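Local coordinates for protein beta-N-acetylhexosaminidase (Mycobacterium smegmatis, PDB 4YYF) that probably hydrolyses terminal non-reducing N-acetyl-D-hexosamine residues from N-acetyl-beta-D-hexosaminides, as a member of glycosyl hydrolase family 3, at residues Ala114-Ser119 and Arg147-Thr152. The protein carries 1 engineered substitution. Residues are numbered along the deposited sequence; the frame is centred on the assembly and turned at random.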
loop_
_atom_site.group_PDB
_atom_site.type_symbol
_atom_site.label_atom_id
_atom_site.label_comp_id
_atom_site.label_asym_id
_atom_site.label_seq_id
_atom_site.Cartn_x
_atom_site.Cartn_y
_atom_site.Cartn_z
ATOM N N ALA A 114 11.395 2.835 -13.944
ATOM C CA ALA A 114 12.572 2.295 -14.652
ATOM C C ALA A 114 13.194 3.233 -15.686
ATOM O O ALA A 114 14.408 3.213 -15.895
ATOM C CB ALA A 114 12.261 0.943 -15.289
ATOM N N SER A 115 12.370 4.042 -16.343
ATOM C CA SER A 115 12.876 4.938 -17.384
ATOM C C SER A 115 13.789 6.006 -16.782
ATOM O O SER A 115 14.658 6.561 -17.468
ATOM C CB SER A 115 11.718 5.595 -18.142
ATOM O OG SER A 115 10.911 6.337 -17.248
ATOM N N LEU A 116 13.601 6.272 -15.489
ATOM C CA LEU A 116 14.372 7.301 -14.788
ATOM C C LEU A 116 15.434 6.733 -13.855
ATOM O O LEU A 116 16.473 7.347 -13.638
ATOM C CB LEU A 116 13.433 8.217 -13.985
ATOM C CG LEU A 116 12.489 9.112 -14.791
ATOM C CD1 LEU A 116 11.419 9.710 -13.874
ATOM C CD2 LEU A 116 13.247 10.224 -15.484
ATOM N N ILE A 117 15.177 5.570 -13.266
ATOM C CA ILE A 117 16.119 5.062 -12.273
ATOM C C ILE A 117 16.861 3.801 -12.726
ATOM O O ILE A 117 17.686 3.265 -11.984
ATOM C CB ILE A 117 15.467 4.846 -10.877
ATOM C CG1 ILE A 117 14.495 3.655 -10.890
ATOM C CG2 ILE A 117 14.782 6.129 -10.391
ATOM C CD1 ILE A 117 14.034 3.239 -9.469
ATOM N N GLY A 118 16.567 3.342 -13.941
ATOM C CA GLY A 118 17.184 2.144 -14.483
ATOM C C GLY A 118 16.327 0.924 -14.208
ATOM O O GLY A 118 15.500 0.929 -13.304
ATOM N N SER A 119 16.522 -0.141 -14.964
ATOM C CA SER A 119 15.774 -1.359 -14.682
ATOM C C SER A 119 16.501 -2.235 -13.652
ATOM O O SER A 119 17.705 -2.107 -13.436
ATOM C CB SER A 119 15.519 -2.143 -15.965
ATOM O OG SER A 119 16.733 -2.637 -16.472
ATOM N N ARG A 147 13.894 8.822 -3.834
ATOM C CA ARG A 147 13.871 10.027 -3.011
ATOM C C ARG A 147 14.206 11.266 -3.836
ATOM O O ARG A 147 13.570 12.301 -3.677
ATOM C CB ARG A 147 14.884 9.933 -1.869
ATOM C CG ARG A 147 14.584 8.910 -0.777
ATOM C CD ARG A 147 13.275 9.167 -0.044
ATOM N NE ARG A 147 13.129 10.490 0.574
ATOM C CZ ARG A 147 13.754 10.897 1.676
ATOM N NH1 ARG A 147 14.658 10.115 2.261
ATOM N NH2 ARG A 147 13.504 12.113 2.169
ATOM N N ASP A 148 15.220 11.167 -4.699
ATOM C CA ASP A 148 15.602 12.284 -5.578
ATOM C C ASP A 148 14.421 12.757 -6.429
ATOM O O ASP A 148 14.317 13.936 -6.794
ATOM C CB ASP A 148 16.741 11.874 -6.513
ATOM C CG ASP A 148 18.107 12.255 -5.991
ATOM O OD1 ASP A 148 18.216 13.251 -5.233
ATOM O OD2 ASP A 148 19.083 11.566 -6.366
ATOM N N LEU A 149 13.524 11.831 -6.736
ATOM C CA LEU A 149 12.360 12.146 -7.560
ATOM C C LEU A 149 11.154 12.577 -6.734
ATOM O O LEU A 149 10.091 12.857 -7.287
ATOM C CB LEU A 149 11.984 10.940 -8.438
ATOM C CG LEU A 149 13.029 10.506 -9.467
ATOM C CD1 LEU A 149 12.618 9.187 -10.122
ATOM C CD2 LEU A 149 13.205 11.579 -10.548
ATOM N N GLY A 150 11.300 12.642 -5.414
ATOM C CA GLY A 150 10.186 13.074 -4.577
ATOM C C GLY A 150 9.280 11.963 -4.075
ATOM O O GLY A 150 8.247 12.233 -3.450
ATOM N N VAL A 151 9.655 10.712 -4.333
ATOM C CA VAL A 151 8.864 9.580 -3.848
ATOM C C VAL A 151 9.091 9.412 -2.345
ATOM O O VAL A 151 10.224 9.517 -1.887
ATOM C CB VAL A 151 9.260 8.288 -4.599
ATOM C CG1 VAL A 151 8.652 7.045 -3.928
ATOM C CG2 VAL A 151 8.834 8.382 -6.058
ATOM N N THR A 152 8.020 9.158 -1.589
ATOM C CA THR A 152 8.120 8.881 -0.145
ATOM C C THR A 152 7.731 7.456 0.270
ATOM O O THR A 152 8.129 6.965 1.350
ATOM C CB THR A 152 7.324 9.907 0.696
ATOM O OG1 THR A 152 5.914 9.747 0.487
ATOM C CG2 THR A 152 7.719 11.316 0.309
#
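Leu149 reaches from the turn after helix 132-148 to the short helix 114-117, where Leu116 and Ile117 receive its tip. Its CB starts toward that helix but is still 5.9 Å from Ile117 CG2. CG, anti to the carbonyl carbon (chi1 -63°), carries the chain onward and comes to 4.8 Å from the same methyl. The branches then divide the work. CD1 carries the closest approach, 3.8 Å from Ile117 CG2, while also lying 4.0 Å from Leu116 CD1 and 4.1 Å from Leu116 CB; Leu149 CD2 is turned to the Leu116 flank and lies 4.2 Å from Leu116 CD1. Both helix 114-117 side chains meet Leu149 at an angle, branch against branch. Ile117 is the buried member: its CG1 sits between the backbone N and the carbonyl carbon (chi1 71°), which swings CG2 to Leu149, and its side chain also touches Glu105 and Arg142. Thr83, in a loop, touches both leucines.

Gly150, with positive phi, ends the long helix in a Schellman motif, and its N bonds to Arg147 O at 2.9 Å. Gly118 likewise leaves helical angles with positive phi, and its O accepts a hydrogen bond from Arg142 of the long helix. The contact joins the end of the helix in the beta-alpha-beta crossover between parallel strands 100-107 and 153-154 of the TIM barrel to the short helix after strand 110-111. Between the two segments the chemistry is purely apolar: a small buried surface, 108 Å², centred largely on Leu149 CD1, held by dispersion and by exclusion of water chiefly on the side of the buried Ile117, with directional bonding supplied by Arg142 alongside.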